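Local coordinates for protein amidohydrolase (Xanthomonas campestris pv. campestris, PDB 4DZH) that probably deaminates adenosine-type nucleosides such as 5'-methylthioadenosine, as a zinc-dependent hydrolase of the ATZ/TRZ family built on a TIM barrel, at residues A[223-228]-A[259-264]; A[323-328]-A[405-410]. All blocks are in the same frame, centred on the assembly; numbering follows the deposited sequence.

Contact 1 pairs two parallel strands of the TIM barrel and delivers a zinc ligand, His228, to the metal centre; contact 2 joins the start of helix 326-341 to the turn at 405-410 and includes Asp323, a ligand of a magnesium ion. Their centres lie about 26 Å apart on opposite sides of the centre of the chain, and their nearest atoms stay about 11 Å from each other. The chain after strand 310-313 connects them: Asp316 binds the same zinc as His228, and Asn321 and Asp323 follow as magnesium ligands. The side chain of Leu324 comes to about 11 Å from a bound zinc ion; the magnesium and the zinc of contact 1 are about 14 Å apart and share no ligand.

Contact 1: A[223-228]-A[259-264]; sequences MPVHLH and DRLIAV. With ZN (zinc ion), chain E.
Val225 N gives its hydrogen to Arg260 O at 2.8 Å, almost straight at 174°. Val225 O in turn accepts from Ile262 N, Leu227 N donates to Ile262 O, and Leu227 O receives Val264 N, the alternating pattern of neighbouring parallel strands in a TIM barrel. On the face of His226 and His228, Val264 CG2 lies 3.5 Å from His226 CD2, at the imidazole edge; CG trans to the backbone N (chi1 -179°) brings the ring there, and its NE2 is hydrogen-bonded to His79 ND1. His228 NE2 binds the zinc at 2.2 Å, with water 1 at 2.0 Å from the ion, and His79, His81 and Asp316 complete the site. The zinc bond and a hydrogen bond from His228 ND1 to His201 O together fix the ring's rotation, and the latter may strengthen NE2 as a metal ligand. On the other face Leu261 CD1 touches both Leu227 CB, at 4.1 Å, and Val225 CG1. Before the strands, Arg260 NH1 reaches Met223 O weakly and pairs with Asp222. Helix 208-221 covers Val225 and Leu227, while strand 194-200 hydrogen-bonds to 223-228, and strand 283-286 to 259-264, on the far edges.

Contact 2: A[323-328]-A[405-410]; sequences DLDMFS and AGRHQV. With MG (magnesium ion), chain B.
Arg407 lays its guanidinium over Asp325, the N-cap residue of helix 326-341, in a stacked salt bridge beside the magnesium site of this TIM-barrel hydrolase. The carboxylate and guanidinium planes are only 9° apart, and Asp325 OD2 sits 3.6 Å from Arg407 NE without any N-H aimed at it, so charge and flat packing carry the pair. At the guanidinium edge, in its plane, water 4 accepts from Arg407 NH1 at 3.2 Å. With CG of Arg407 between its backbone N and carbonyl carbon (chi1 62°), the chain runs extended past the Asp325 carboxylate. Asp323 OD2 makes a longer charge contact with Arg407 NH2, which water 2 bridges, its link to the arginine being weak. Beyond the acids, Phe327 turns one ring face to the turn: Arg407 CA stands 4.2 Å from the ring centroid in a CH-pi contact, and Val410 CG2 comes to 3.5 Å from Phe327 CE1. What positions them lies further out. Asp323 is held by magnesium, which its OD1 binds at 2.1 Å with Asn321, Glu289 and three waters; Glu127 holds Arg407 NH1 in a salt bridge, and Glu390 of the second subunit packs on Arg407. Asp325 OD1 caps the helix by accepting from Ser328 N at 2.9 Å, while water 5 donates to Asp325 OD2 at 2.6 Å and accepts from Arg407 N.

Contact 1: A[223-228]-A[259-264]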
loop_
_atom_site.group_PDB
_atom_site.type_symbol
_atom_site.label_atom_id
_atom_site.label_comp_id
_atom_site.label_asym_id
_atom_site.label_seq_id
_atom_site.Cartn_x
_atom_site.Cartn_y
_atom_site.Cartn_z
ATOM N N MET A 223 17.416 9.768 -28.562
ATOM C CA MET A 223 17.162 8.997 -27.341
ATOM C C MET A 223 16.760 9.913 -26.158
ATOM O O MET A 223 17.238 11.031 -26.015
ATOM C CB MET A 223 18.396 8.145 -26.971
ATOM C CG MET A 223 18.727 6.988 -27.910
ATOM S SD MET A 223 20.467 6.548 -27.733
ATOM C CE MET A 223 20.353 5.665 -26.164
ATOM N N PRO A 224 15.869 9.437 -25.276
ATOM C CA PRO A 224 15.610 10.176 -24.036
ATOM C C PRO A 224 16.800 10.103 -23.068
ATOM O O PRO A 224 17.708 9.289 -23.301
ATOM C CB PRO A 224 14.403 9.429 -23.444
ATOM C CG PRO A 224 13.782 8.737 -24.603
ATOM C CD PRO A 224 14.917 8.333 -25.472
ATOM N N VAL A 225 16.802 10.955 -22.041
ATOM C CA VAL A 225 17.835 10.973 -21.003
ATOM C C VAL A 225 17.170 10.692 -19.651
ATOM O O VAL A 225 16.375 11.474 -19.193
ATOM C CB VAL A 225 18.559 12.351 -20.993
ATOM C CG1 VAL A 225 19.589 12.405 -19.891
ATOM C CG2 VAL A 225 19.194 12.615 -22.364
ATOM N N HIS A 226 17.512 9.567 -19.010
ATOM C CA HIS A 226 16.841 9.098 -17.776
ATOM C C HIS A 226 17.768 9.346 -16.578
ATOM O O HIS A 226 18.782 8.654 -16.448
ATOM C CB HIS A 226 16.632 7.587 -17.955
ATOM C CG HIS A 226 15.926 6.892 -16.821
ATOM N ND1 HIS A 226 15.613 5.537 -16.878
ATOM C CD2 HIS A 226 15.504 7.315 -15.607
ATOM C CE1 HIS A 226 15.012 5.178 -15.760
ATOM N NE2 HIS A 226 14.933 6.236 -14.966
ATOM N N LEU A 227 17.427 10.305 -15.709
ATOM C CA LEU A 227 18.376 10.811 -14.712
ATOM C C LEU A 227 17.778 10.972 -13.317
ATOM O O LEU A 227 16.819 11.740 -13.124
ATOM C CB LEU A 227 18.908 12.161 -15.174
ATOM C CG LEU A 227 19.813 12.966 -14.251
ATOM C CD1 LEU A 227 21.126 12.255 -14.125
ATOM C CD2 LEU A 227 20.049 14.390 -14.840
ATOM N N HIS A 228 18.351 10.294 -12.323
ATOM C CA HIS A 228 18.029 10.640 -10.931
ATOM C C HIS A 228 18.365 12.101 -10.661
ATOM O O HIS A 228 19.544 12.479 -10.768
ATOM C CB HIS A 228 18.809 9.790 -9.925
ATOM C CG HIS A 228 18.582 8.311 -10.030
ATOM N ND1 HIS A 228 19.576 7.459 -10.450
ATOM C CD2 HIS A 228 17.541 7.525 -9.655
ATOM C CE1 HIS A 228 19.144 6.212 -10.371
ATOM N NE2 HIS A 228 17.914 6.218 -9.894
ATOM N N ASP A 259 12.980 18.614 -23.677
ATOM C CA ASP A 259 11.936 17.598 -23.886
ATOM C C ASP A 259 12.453 16.164 -24.058
ATOM O O ASP A 259 11.692 15.279 -24.475
ATOM C CB ASP A 259 10.978 17.952 -25.028
ATOM C CG ASP A 259 11.677 18.108 -26.370
ATOM O OD1 ASP A 259 12.876 17.762 -26.494
ATOM O OD2 ASP A 259 11.000 18.559 -27.321
ATOM N N ARG A 260 13.726 15.942 -23.737
ATOM C CA ARG A 260 14.277 14.584 -23.672
ATOM C C ARG A 260 14.472 14.092 -22.234
ATOM O O ARG A 260 14.754 12.913 -22.027
ATOM C CB ARG A 260 15.626 14.496 -24.353
ATOM C CG ARG A 260 15.608 14.745 -25.845
ATOM C CD ARG A 260 16.988 14.476 -26.468
ATOM N NE ARG A 260 16.968 14.699 -27.910
ATOM C CZ ARG A 260 16.412 13.861 -28.786
ATOM N NH1 ARG A 260 15.821 12.746 -28.365
ATOM N NH2 ARG A 260 16.446 14.139 -30.092
ATOM N N LEU A 261 14.370 14.981 -21.260
ATOM C CA LEU A 261 14.752 14.657 -19.880
ATOM C C LEU A 261 13.646 13.977 -19.105
ATOM O O LEU A 261 12.556 14.519 -18.961
ATOM C CB LEU A 261 15.182 15.904 -19.102
ATOM C CG LEU A 261 15.710 15.709 -17.667
ATOM C CD1 LEU A 261 16.932 14.751 -17.613
ATOM C CD2 LEU A 261 16.043 17.050 -16.967
ATOM N N ILE A 262 13.961 12.806 -18.568
ATOM C CA ILE A 262 13.100 12.140 -17.600
ATOM C C ILE A 262 13.760 12.298 -16.236
ATOM O O ILE A 262 14.775 11.640 -15.956
ATOM C CB ILE A 262 12.971 10.631 -17.939
ATOM C CG1 ILE A 262 12.607 10.415 -19.412
ATOM C CG2 ILE A 262 11.973 9.976 -16.977
ATOM C CD1 ILE A 262 12.740 8.937 -19.885
ATOM N N ALA A 263 13.222 13.183 -15.392
ATOM C CA ALA A 263 13.860 13.525 -14.133
ATOM C C ALA A 263 13.228 12.733 -13.006
ATOM O O ALA A 263 12.058 12.931 -12.670
ATOM C CB ALA A 263 13.691 15.030 -13.857
ATOM N N VAL A 264 14.015 11.869 -12.393
ATOM C CA VAL A 264 13.458 10.952 -11.385
ATOM C C VAL A 264 13.639 11.465 -9.960
ATOM O O VAL A 264 14.699 12.008 -9.596
ATOM C CB VAL A 264 14.109 9.581 -11.545
ATOM C CG1 VAL A 264 13.449 8.563 -10.588
ATOM C CG2 VAL A 264 13.951 9.120 -13.008
HETATM ZN ZN ZN E . 16.588 4.763 -8.981
HETATM O O HOH W 1 16.759 5.741 -7.218
#

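Contact 2: A[323-328]-A[405-410]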
loop_
_atom_site.group_PDB
_atom_site.type_symbol
_atom_site.label_atom_id
_atom_site.label_comp_id
_atom_site.label_asym_id
_atom_site.label_seq_id
_atom_site.Cartn_x
_atom_site.Cartn_y
_atom_site.Cartn_z
ATOM N N ASP A 323 8.560 -3.708 -2.973
ATOM C CA ASP A 323 7.862 -4.449 -4.042
ATOM C C ASP A 323 7.794 -3.637 -5.331
ATOM O O ASP A 323 8.264 -2.489 -5.415
ATOM C CB ASP A 323 6.494 -4.940 -3.606
ATOM C CG ASP A 323 5.605 -3.826 -3.074
ATOM O OD1 ASP A 323 5.791 -2.665 -3.505
ATOM O OD2 ASP A 323 4.665 -4.125 -2.305
ATOM N N LEU A 324 7.253 -4.262 -6.380
ATOM C CA LEU A 324 7.060 -3.580 -7.684
ATOM C C LEU A 324 5.577 -3.342 -7.891
ATOM O O LEU A 324 5.052 -3.455 -9.007
ATOM C CB LEU A 324 7.572 -4.454 -8.847
ATOM C CG LEU A 324 9.071 -4.703 -8.759
ATOM C CD1 LEU A 324 9.515 -5.706 -9.876
ATOM C CD2 LEU A 324 9.983 -3.403 -8.766
ATOM N N ASP A 325 4.868 -3.043 -6.815
ATOM C CA ASP A 325 3.417 -2.992 -6.837
ATOM C C ASP A 325 2.980 -1.596 -7.253
ATOM O O ASP A 325 3.021 -0.653 -6.413
ATOM C CB ASP A 325 2.893 -3.310 -5.417
ATOM C CG ASP A 325 1.348 -3.276 -5.304
ATOM O OD1 ASP A 325 0.691 -2.770 -6.244
ATOM O OD2 ASP A 325 0.819 -3.734 -4.266
ATOM N N MET A 326 2.589 -1.433 -8.511
ATOM C CA MET A 326 2.144 -0.106 -8.960
ATOM C C MET A 326 0.777 0.260 -8.429
ATOM O O MET A 326 0.450 1.453 -8.367
ATOM C CB MET A 326 2.172 -0.010 -10.493
ATOM C CG MET A 326 3.567 0.141 -11.049
ATOM S SD MET A 326 4.237 1.810 -10.802
ATOM C CE MET A 326 3.130 2.786 -11.851
ATOM N N PHE A 327 -0.088 -0.714 -8.064
ATOM C CA PHE A 327 -1.370 -0.329 -7.461
ATOM C C PHE A 327 -1.106 0.395 -6.147
ATOM O O PHE A 327 -1.704 1.433 -5.866
ATOM C CB PHE A 327 -2.260 -1.561 -7.212
ATOM C CG PHE A 327 -3.016 -2.018 -8.434
ATOM C CD1 PHE A 327 -2.371 -2.701 -9.460
ATOM C CD2 PHE A 327 -4.377 -1.771 -8.535
ATOM C CE1 PHE A 327 -3.058 -3.105 -10.593
ATOM C CE2 PHE A 327 -5.089 -2.187 -9.677
ATOM C CZ PHE A 327 -4.439 -2.844 -10.679
ATOM N N SER A 328 -0.195 -0.149 -5.348
ATOM C CA SER A 328 0.224 0.501 -4.119
ATOM C C SER A 328 0.917 1.816 -4.362
ATOM O O SER A 328 0.623 2.784 -3.671
ATOM C CB SER A 328 1.147 -0.398 -3.316
ATOM O OG SER A 328 1.515 0.226 -2.079
ATOM N N ALA A 405 -8.401 -1.288 -4.784
ATOM C CA ALA A 405 -7.964 -2.474 -5.483
ATOM C C ALA A 405 -6.549 -2.825 -5.106
ATOM O O ALA A 405 -5.661 -1.940 -5.052
ATOM C CB ALA A 405 -8.044 -2.238 -6.991
ATOM N N GLY A 406 -6.312 -4.108 -4.864
ATOM C CA GLY A 406 -4.964 -4.605 -4.726
ATOM C C GLY A 406 -4.453 -5.242 -5.998
ATOM O O GLY A 406 -5.223 -5.664 -6.856
ATOM N N ARG A 407 -3.143 -5.354 -6.127
ATOM C CA ARG A 407 -2.566 -5.878 -7.345
ATOM C C ARG A 407 -2.932 -7.356 -7.634
ATOM O O ARG A 407 -2.825 -7.816 -8.790
ATOM C CB ARG A 407 -1.056 -5.696 -7.334
ATOM C CG ARG A 407 -0.386 -6.423 -6.246
ATOM C CD ARG A 407 1.087 -6.461 -6.608
ATOM N NE ARG A 407 1.859 -6.928 -5.460
ATOM C CZ ARG A 407 3.186 -6.992 -5.428
ATOM N NH1 ARG A 407 3.961 -6.689 -6.529
ATOM N NH2 ARG A 407 3.745 -7.378 -4.250
ATOM N N HIS A 408 -3.375 -8.079 -6.601
ATOM C CA HIS A 408 -3.731 -9.482 -6.792
ATOM C C HIS A 408 -5.084 -9.563 -7.474
ATOM O O HIS A 408 -5.489 -10.666 -7.877
ATOM C CB HIS A 408 -3.804 -10.170 -5.434
ATOM C CG HIS A 408 -4.862 -9.586 -4.553
ATOM N ND1 HIS A 408 -4.685 -8.413 -3.841
ATOM C CD2 HIS A 408 -6.127 -9.998 -4.282
ATOM C CE1 HIS A 408 -5.790 -8.131 -3.162
ATOM N NE2 HIS A 408 -6.680 -9.078 -3.412
ATOM N N GLN A 409 -5.769 -8.429 -7.642
ATOM C CA GLN A 409 -7.035 -8.455 -8.382
ATOM C C GLN A 409 -6.828 -8.390 -9.880
ATOM O O GLN A 409 -7.805 -8.456 -10.637
ATOM C CB GLN A 409 -7.939 -7.339 -7.949
ATOM C CG GLN A 409 -8.279 -7.502 -6.437
ATOM C CD GLN A 409 -9.225 -6.458 -5.980
ATOM O OE1 GLN A 409 -8.877 -5.630 -5.131
ATOM N NE2 GLN A 409 -10.455 -6.487 -6.501
ATOM N N VAL A 410 -5.591 -8.176 -10.315
ATOM C CA VAL A 410 -5.313 -8.306 -11.751
ATOM C C VAL A 410 -5.509 -9.746 -12.190
ATOM O O VAL A 410 -4.894 -10.658 -11.629
ATOM C CB VAL A 410 -3.859 -7.837 -12.061
ATOM C CG1 VAL A 410 -3.466 -8.144 -13.514
ATOM C CG2 VAL A 410 -3.724 -6.314 -11.745
HETATM MG MG MG B . 5.567 -0.829 -2.609
HETATM O O HOH W 2 2.829 -5.959 -1.512
HETATM O O HOH W 3 3.636 -1.562 -2.061
HETATM O O HOH W 4 3.455 -5.823 -9.566
HETATM O O HOH W 5 -1.709 -3.916 -3.940
HETATM O O HOH W 6 5.006 -0.148 -4.457
HETATM O O HOH W 7 6.180 -1.504 -0.645
#